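PDB 2WTP: ORF131 protein from Ralstonia metallidurans, which binds copper, changes conformation upon doing so, and probably takes part in heavy-metal resistance. Local coordinates for residues 65-77 / 112-125. Numbering follows the deposited sequence.
Sequences DVKPGMRYVNVDS and LPGSAGVRVYIDRS. With MG (magnesium ion), chain F; CU (copper (II) ion), chain O.
V75 and V120 cross at about a right angle on the buried face of two parallel strands, 72-76 and 119-123, and their methyls interlock. Chi1 of -57° turns V75 CG1 anti to the carbonyl carbon and leaves CG2 between the backbone N and that carbon, from where it drops into the notch between V120 CG1, a tight 3.5 Å away, and I122 CG1, 3.7 Å away. V73 CG2 reaches V120 CG2 more loosely on the same face. Beneath these valines the backbones zip in parallel register: V73 and V75 each give an N-H to one residue of 119-123 and take one from another, V75 N meeting Y121 O at 2.9 Å.

On the other face N74 and Y121 lie side by side, amide and ring planes 67° apart, with N74 OD1 3.4 Å from Y121 CB; N74 ND2 is hydrogen-bonded to N74 O of the second subunit. Before the strands, V66 CG1 presses on G114 O at 3.4 Å, while M70 CG packs on V118 CG1; water 1 bridges V66 O and P113 O, and water 3 bridges R71 O and G117 O. Past the strands S77 OG donates to D123 O at 2.7 Å. The D123 carboxylate is split between two metals, OD1 on magnesium and OD2 on copper at 2.1 Å; that copper also binds D123 of the second subunit, making this end a metal-linked dimer contact.

Strand 119-123 is the middle of a three-stranded sheet, between 72-76 and antiparallel 101-104. F94 of strand 88-94 packs on V75, V120 and I122, and L105 of helix 105-108 on V66, V118 and V120.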
ATOM      1  N   ASP A  65       2.461   7.633  -5.091  1.00 15.81           N
ATOM      2  CA  ASP A  65       2.054   9.024  -5.255  0.50 16.45           C
ATOM      3  C   ASP A  65       1.231   9.467  -4.015  1.00 14.77           C
ATOM      4  O   ASP A  65       0.277   8.822  -3.603  1.00 20.91           O
ATOM      5  CB  ASP A  65       1.154   9.113  -6.529  0.50 23.62           C
ATOM      6  CG  ASP A  65       1.074  10.510  -7.105  0.50 43.32           C
ATOM      7  OD1 ASP A  65       1.770  11.413  -6.610  0.50 35.04           O
ATOM      8  OD2 ASP A  65       0.298  10.703  -8.068  0.50 53.97           O
ATOM      9  N   VAL A  66       1.623  10.573  -3.416  1.00 12.65           N
ATOM     10  CA  VAL A  66       0.908  11.111  -2.252  1.00 13.65           C
ATOM     11  C   VAL A  66      -0.056  12.211  -2.752  1.00 16.47           C
ATOM     12  O   VAL A  66       0.370  13.235  -3.235  1.00 22.15           O
ATOM     13  CB  VAL A  66       1.985  11.680  -1.258  1.00 19.95           C
ATOM     14  CG1 VAL A  66       1.331  12.513  -0.098  1.00 23.92           C
ATOM     15  CG2 VAL A  66       2.856  10.519  -0.672  1.00 18.97           C
ATOM     16  N   LYS A  67      -1.324  11.856  -2.865  1.00 17.74           N
ATOM     17  CA  LYS A  67      -2.355  12.765  -3.472  1.00 20.38           C
ATOM     18  C   LYS A  67      -3.224  13.265  -2.375  1.00 22.99           C
ATOM     19  O   LYS A  67      -3.414  12.596  -1.368  1.00 22.85           O
ATOM     20  CB  LYS A  67      -3.158  11.946  -4.443  1.00 25.75           C
ATOM     21  CG  LYS A  67      -2.432  11.738  -5.791  1.00 40.06           C
ATOM     22  CD  LYS A  67      -1.876  13.084  -6.352  1.00 50.66           C
ATOM     23  CE  LYS A  67      -1.378  13.004  -7.845  1.00 60.16           C
ATOM     24  NZ  LYS A  67      -2.342  13.497  -8.925  1.00 47.89           N
ATOM     25  N   PRO A  68      -3.781  14.464  -2.530  1.00 25.75           N
ATOM     26  CA  PRO A  68      -4.706  14.972  -1.509  1.00 22.61           C
ATOM     27  C   PRO A  68      -5.859  13.990  -1.183  1.00 18.37           C
ATOM     28  O   PRO A  68      -6.425  13.449  -2.140  1.00 25.09           O
ATOM     29  CB  PRO A  68      -5.327  16.201  -2.207  1.00 29.32           C
ATOM     30  CG  PRO A  68      -4.174  16.748  -2.969  1.00 36.14           C
ATOM     31  CD  PRO A  68      -3.415  15.490  -3.523  1.00 32.21           C
ATOM     32  N   GLY A  69      -6.134  13.759   0.068  1.00 20.30           N
ATOM     33  CA  GLY A  69      -7.261  12.888   0.381  1.00 22.69           C
ATOM     34  C   GLY A  69      -6.783  11.514   0.805  1.00 22.42           C
ATOM     35  O   GLY A  69      -7.463  10.792   1.507  1.00 17.22           O
ATOM     36  N   MET A  70      -5.565  11.146   0.413  1.00 19.67           N
ATOM     37  CA  MET A  70      -5.043   9.829   0.752  0.50 15.07           C
ATOM     38  C   MET A  70      -5.038   9.642   2.254  1.00 17.72           C
ATOM     39  O   MET A  70      -4.632  10.576   2.999  1.00 18.67           O
ATOM     40  CB  MET A  70      -3.607   9.761   0.261  0.50 17.89           C
ATOM     41  CG  MET A  70      -2.899   8.533   0.599  0.50 22.23           C
ATOM     42  SD  MET A  70      -1.504   8.704  -0.482  0.50 28.09           S
ATOM     43  CE  MET A  70      -2.446   8.852  -2.000  0.50 21.02           C
ATOM     44  N   ARG A  71      -5.435   8.459   2.745  1.00 14.36           N
ATOM     45  CA  ARG A  71      -5.498   8.187   4.171  1.00 15.82           C
ATOM     46  C   ARG A  71      -4.509   7.161   4.662  1.00 12.47           C
ATOM     47  O   ARG A  71      -3.947   7.364   5.725  1.00 13.19           O
ATOM     48  CB  ARG A  71      -6.889   7.821   4.643  1.00 25.35           C
ATOM     49  CG  ARG A  71      -7.877   9.054   4.499  1.00 25.50           C
ATOM     50  CD  ARG A  71      -7.767  10.116   5.675  1.00 38.60           C
ATOM     51  NE  ARG A  71      -8.481   9.544   6.833  1.00 66.83           N
ATOM     52  CZ  ARG A  71      -9.752   9.740   7.232  1.00 51.11           C
ATOM     53  NH1 ARG A  71     -10.634  10.623   6.645  1.00 21.16           N
ATOM     54  NH2 ARG A  71     -10.116   9.013   8.307  1.00 34.76           N
ATOM     55  N   TYR A  72      -4.305   6.057   3.929  1.00 10.58           N
ATOM     56  CA  TYR A  72      -3.252   5.168   4.363  1.00 10.50           C
ATOM     57  C   TYR A  72      -2.680   4.386   3.211  1.00 10.23           C
ATOM     58  O   TYR A  72      -3.274   4.344   2.134  1.00 10.71           O
ATOM     59  CB  TYR A  72      -3.710   4.161   5.466  1.00 11.98           C
ATOM     60  CG  TYR A  72      -4.694   3.083   4.983  1.00 12.17           C
ATOM     61  CD1 TYR A  72      -4.226   1.848   4.595  1.00 10.97           C
ATOM     62  CD2 TYR A  72      -6.059   3.318   5.004  1.00 14.63           C
ATOM     63  CE1 TYR A  72      -5.176   0.866   4.146  1.00 13.70           C
ATOM     64  CE2 TYR A  72      -6.979   2.356   4.559  1.00 14.07           C
ATOM     65  CZ  TYR A  72      -6.470   1.130   4.168  1.00 14.18           C
ATOM     66  OH  TYR A  72      -7.378   0.160   3.793  1.00 16.05           O
ATOM     67  N   VAL A  73      -1.497   3.829   3.475  1.00  9.25           N
ATOM     68  CA  VAL A  73      -0.882   2.836   2.579  0.50  9.05           C
ATOM     69  C   VAL A  73      -0.359   1.723   3.436  1.00  8.43           C
ATOM     70  O   VAL A  73      -0.159   1.879   4.633  1.00  9.36           O
ATOM     71  CB  VAL A  73       0.302   3.373   1.776  0.50 10.87           C
ATOM     72  CG1 VAL A  73      -0.172   4.438   0.787  0.50 20.94           C
ATOM     73  CG2 VAL A  73       1.329   3.991   2.660  0.50 15.42           C
ATOM     74  N   ASN A  74      -0.191   0.520   2.870  1.00  8.44           N
ATOM     75  CA  ASN A  74       0.396  -0.627   3.579  1.00  8.23           C
ATOM     76  C   ASN A  74       1.786  -0.903   3.104  1.00  8.30           C
ATOM     77  O   ASN A  74       1.987  -0.995   1.900  1.00  8.29           O
ATOM     78  CB  ASN A  74      -0.449  -1.902   3.320  1.00  8.44           C
ATOM     79  CG  ASN A  74      -1.787  -1.903   3.950  1.00  8.68           C
ATOM     80  OD1 ASN A  74      -2.111  -1.230   4.904  1.00 11.87           O
ATOM     81  ND2 ASN A  74      -2.677  -2.710   3.372  1.00 10.45           N
ATOM     82  N   VAL A  75       2.725  -1.041   4.032  1.00  8.10           N
ATOM     83  CA  VAL A  75       4.117  -1.448   3.667  1.00  7.69           C
ATOM     84  C   VAL A  75       4.504  -2.589   4.545  1.00  7.71           C
ATOM     85  O   VAL A  75       3.945  -2.899   5.609  1.00  8.69           O
ATOM     86  CB  VAL A  75       5.096  -0.281   3.875  1.00  7.40           C
ATOM     87  CG1 VAL A  75       4.623   0.956   3.029  1.00  8.44           C
ATOM     88  CG2 VAL A  75       5.271   0.117   5.387  1.00  8.99           C
ATOM     89  N   ASP A  76       5.501  -3.323   4.057  1.00  8.06           N
ATOM     90  CA  ASP A  76       6.080  -4.386   4.846  1.00 10.28           C
ATOM     91  C   ASP A  76       7.242  -3.869   5.705  1.00  7.33           C
ATOM     92  O   ASP A  76       7.964  -2.948   5.354  1.00  8.88           O
ATOM     93  CB  ASP A  76       6.665  -5.452   3.903  1.00 10.73           C
ATOM     94  CG  ASP A  76       5.594  -6.241   3.154  1.00 27.86           C
ATOM     95  OD1 ASP A  76       4.483  -6.458   3.707  1.00 23.83           O
ATOM     96  OD2 ASP A  76       5.877  -6.552   1.960  1.00 40.20           O
ATOM     97  N   SER A  77       7.401  -4.577   6.823  1.00  8.06           N
ATOM     98  CA  SER A  77       8.689  -4.382   7.577  0.80  8.02           C
ATOM     99  C   SER A  77       9.839  -4.574   6.594  1.00  7.38           C
ATOM    100  O   SER A  77       9.890  -5.562   5.834  1.00  9.09           O
ATOM    101  CB  SER A  77       8.804  -5.453   8.630  0.80  7.76           C
ATOM    102  OG  SER A  77       8.055  -5.143   9.806  0.80  9.14           O
ATOM    103  N   LEU A 112       8.157  16.525   2.456  1.00 14.21           N
ATOM    104  CA  LEU A 112       7.378  16.089   1.299  1.00 15.10           C
ATOM    105  C   LEU A 112       6.007  16.676   1.412  1.00 16.49           C
ATOM    106  O   LEU A 112       5.225  16.338   2.294  1.00 15.23           O
ATOM    107  CB  LEU A 112       7.314  14.570   1.274  1.00 13.20           C
ATOM    108  CG  LEU A 112       6.673  14.089   0.027  1.00 13.83           C
ATOM    109  CD1 LEU A 112       7.663  14.264  -1.167  1.00 16.51           C
ATOM    110  CD2 LEU A 112       6.402  12.644   0.283  1.00 18.36           C
ATOM    111  N   PRO A 113       5.667  17.624   0.542  1.00 15.55           N
ATOM    112  CA  PRO A 113       4.390  18.307   0.751  1.00 15.38           C
ATOM    113  C   PRO A 113       3.191  17.374   0.651  1.00 15.98           C
ATOM    114  O   PRO A 113       3.137  16.516  -0.212  1.00 18.25           O
ATOM    115  CB  PRO A 113       4.351  19.371  -0.411  1.00 18.55           C
ATOM    116  CG  PRO A 113       5.776  19.588  -0.642  1.00 19.30           C
ATOM    117  CD  PRO A 113       6.481  18.228  -0.546  1.00 14.18           C
ATOM    118  N   GLY A 114       2.220  17.508   1.569  1.00 15.98           N
ATOM    119  CA  GLY A 114       1.031  16.660   1.579  1.00 16.73           C
ATOM    120  C   GLY A 114       1.180  15.360   2.355  1.00 13.35           C
ATOM    121  O   GLY A 114       0.237  14.551   2.425  1.00 16.97           O
ATOM    122  N   SER A 115       2.376  15.120   2.895  1.00 13.67           N
ATOM    123  CA  SER A 115       2.622  13.868   3.633  1.00 15.39           C
ATOM    124  C   SER A 115       1.888  13.825   4.974  1.00 13.36           C
ATOM    125  O   SER A 115       1.490  12.745   5.422  1.00 10.47           O
ATOM    126  CB  SER A 115       4.122  13.698   3.895  1.00 11.17           C
ATOM    127  OG  SER A 115       4.614  14.777   4.659  1.00 13.68           O
ATOM    128  N   ALA A 116       1.655  14.970   5.644  1.00 13.02           N
ATOM    129  CA  ALA A 116       1.062  14.899   6.964  1.00 12.01           C
ATOM    130  C   ALA A 116      -0.411  14.449   6.904  1.00 12.54           C
ATOM    131  O   ALA A 116      -1.213  14.996   6.074  1.00 17.32           O
ATOM    132  CB  ALA A 116       1.101  16.284   7.621  1.00 12.60           C
ATOM    133  N   GLY A 117      -0.770  13.489   7.718  1.00 11.09           N
ATOM    134  CA  GLY A 117      -2.103  12.904   7.668  1.00 10.79           C
ATOM    135  C   GLY A 117      -2.247  11.657   6.865  1.00 12.70           C
ATOM    136  O   GLY A 117      -3.312  11.068   6.873  1.00 18.49           O
ATOM    137  N   VAL A 118      -1.215  11.259   6.122  1.00 12.02           N
ATOM    138  CA  VAL A 118      -1.233   9.974   5.474  1.00 10.92           C
ATOM    139  C   VAL A 118      -0.631   8.964   6.469  1.00  9.92           C
ATOM    140  O   VAL A 118       0.527   9.206   6.944  1.00 14.30           O
ATOM    141  CB  VAL A 118      -0.387   9.991   4.251  1.00 13.20           C
ATOM    142  CG1 VAL A 118      -0.397   8.581   3.582  1.00 16.73           C
ATOM    143  CG2 VAL A 118      -0.956  11.043   3.241  1.00 15.91           C
ATOM    144  N   ARG A 119      -1.308   7.922   6.829  1.00  8.89           N
ATOM    145  CA  ARG A 119      -0.799   6.963   7.821  1.00  8.92           C
ATOM    146  C   ARG A 119      -0.209   5.786   7.095  1.00 10.04           C
ATOM    147  O   ARG A 119      -0.803   5.260   6.151  1.00 11.25           O
ATOM    148  CB  ARG A 119      -1.917   6.558   8.739  1.00 16.83           C
ATOM    149  CG  ARG A 119      -1.354   5.874   9.971  1.00 31.56           C
ATOM    150  CD  ARG A 119      -2.219   6.050  11.237  1.00 26.59           C
ATOM    151  NE  ARG A 119      -1.896   7.317  11.786  1.00 18.79           N
ATOM    152  CZ  ARG A 119      -0.898   7.521  12.672  1.00 10.93           C
ATOM    153  NH1 ARG A 119      -0.674   8.782  12.993  1.00 12.79           N
ATOM    154  NH2 ARG A 119      -0.146   6.548  13.159  1.00 12.17           N
ATOM    155  N   VAL A 120       1.001   5.406   7.472  1.00  8.58           N
ATOM    156  CA  VAL A 120       1.612   4.185   6.894  1.00  8.41           C
ATOM    157  C   VAL A 120       1.397   3.022   7.840  1.00  8.37           C
ATOM    158  O   VAL A 120       1.778   3.082   9.010  1.00  9.31           O
ATOM    159  CB  VAL A 120       3.120   4.397   6.753  1.00  9.19           C
ATOM    160  CG1 VAL A 120       3.734   3.164   6.022  1.00  9.88           C
ATOM    161  CG2 VAL A 120       3.343   5.660   5.893  1.00 11.01           C
ATOM    162  N   TYR A 121       0.740   1.961   7.362  1.00  8.82           N
ATOM    163  CA  TYR A 121       0.511   0.753   8.160  1.00  8.64           C
ATOM    164  C   TYR A 121       1.657  -0.195   7.851  1.00  8.89           C
ATOM    165  O   TYR A 121       1.767  -0.640   6.695  1.00  9.31           O
ATOM    166  CB  TYR A 121      -0.846   0.185   7.711  1.00  9.63           C
ATOM    167  CG  TYR A 121      -1.305  -0.917   8.614  1.00  9.74           C
ATOM    168  CD1 TYR A 121      -2.362  -0.708   9.489  1.00  9.43           C
ATOM    169  CD2 TYR A 121      -0.697  -2.186   8.557  1.00 11.33           C
ATOM    170  CE1 TYR A 121      -2.772  -1.721  10.333  1.00 12.35           C
ATOM    171  CE2 TYR A 121      -1.153  -3.271   9.425  1.00 11.24           C
ATOM    172  CZ  TYR A 121      -2.178  -2.931  10.316  1.00  9.89           C
ATOM    173  OH  TYR A 121      -2.629  -3.959  11.128  1.00 14.42           O
ATOM    174  N   ILE A 122       2.436  -0.569   8.835  1.00  8.48           N
ATOM    175  CA  ILE A 122       3.654  -1.387   8.669  1.00  9.39           C
ATOM    176  C   ILE A 122       3.341  -2.797   9.188  1.00  8.90           C
ATOM    177  O   ILE A 122       2.997  -3.003  10.352  1.00  9.50           O
ATOM    178  CB  ILE A 122       4.889  -0.805   9.463  1.00  7.46           C
ATOM    179  CG1 ILE A 122       5.137   0.652   9.021  1.00  7.22           C
ATOM    180  CG2 ILE A 122       6.044  -1.715   9.087  1.00  8.11           C
ATOM    181  CD1 ILE A 122       5.977   1.464  10.075  1.00  8.67           C
ATOM    182  N   ASP A 123       3.352  -3.792   8.303  1.00  9.05           N
ATOM    183  CA  ASP A 123       3.097  -5.157   8.711  1.00  9.59           C
ATOM    184  C   ASP A 123       4.283  -5.719   9.489  1.00  8.58           C
ATOM    185  O   ASP A 123       5.436  -5.350   9.296  1.00  9.56           O
ATOM    186  CB  ASP A 123       2.972  -5.952   7.429  1.00 11.72           C
ATOM    187  CG  ASP A 123       2.608  -7.387   7.629  1.00 18.29           C
ATOM    188  OD1 ASP A 123       1.728  -7.667   8.438  1.00 16.19           O
ATOM    189  OD2 ASP A 123       3.119  -8.203   6.875  1.00 19.08           O
ATOM    190  N   ARG A 124       3.966  -6.607  10.426  1.00  9.07           N
ATOM    191  CA  ARG A 124       4.904  -7.321  11.313  0.50  8.69           C
ATOM    192  C   ARG A 124       5.990  -7.979  10.505  1.00  9.44           C
ATOM    193  O   ARG A 124       5.741  -8.527   9.413  1.00  9.87           O
ATOM    194  CB  ARG A 124       4.060  -8.332  12.115  0.50 12.87           C
ATOM    195  CG  ARG A 124       4.809  -9.345  12.901  0.50 28.36           C
ATOM    196  CD  ARG A 124       3.833 -10.069  13.810  0.50 25.59           C
ATOM    197  NE  ARG A 124       4.273 -11.426  14.098  0.50 49.46           N
ATOM    198  CZ  ARG A 124       5.546 -11.767  14.229  0.50 48.68           C
ATOM    199  NH1 ARG A 124       6.489 -10.830  14.121  0.50 41.54           N
ATOM    200  NH2 ARG A 124       5.873 -13.029  14.493  0.50 42.53           N
ATOM    201  N   SER A 125       7.214  -8.024  11.064  1.00  9.86           N
ATOM    202  CA  SER A 125       8.329  -8.726  10.466  1.00 10.69           C
ATOM    203  C   SER A 125       8.341 -10.234  10.601  1.00 10.64           C
ATOM    204  O   SER A 125       8.014 -10.755  11.641  1.00 15.43           O
ATOM    205  CB  SER A 125       9.546  -8.125  11.182  1.00 10.51           C
ATOM    206  OG  SER A 125      10.707  -8.837  10.712  1.00 10.95           O
TER
HETATM  207 MG    MG F1110      -0.064  -8.838   8.590  0.70 15.21          MG
HETATM  208 CU    CU O1108       2.493 -10.189   7.081  0.65 13.32          CU
HETATM  209  O   HOH W   1       1.196  15.771  -2.037  1.00 27.71           O
HETATM  210  O   HOH W   2      -2.073  14.544   1.152  1.00 30.67           O
HETATM  211  O   HOH W   3      -4.694   9.127   7.801  1.00 27.55           O
HETATM  212  O   HOH W   4       6.224  -7.516   6.842  1.00 13.48           O
HETATM  213  O   HOH W   5       0.262  -8.972  10.582  0.85 18.86           O
HETATM  214  O   HOH W   6      -1.645  -8.001  10.401  0.85 22.44           O
HETATM  215  O   HOH W   7      -1.022  -7.088   8.695  0.85 16.82           O
HETATM  216  O   HOH W   8       0.388 -11.009   8.580  1.00 29.81           O
HETATM  217  O   HOH W   9      -2.112  -9.645   8.389  0.85 26.14           O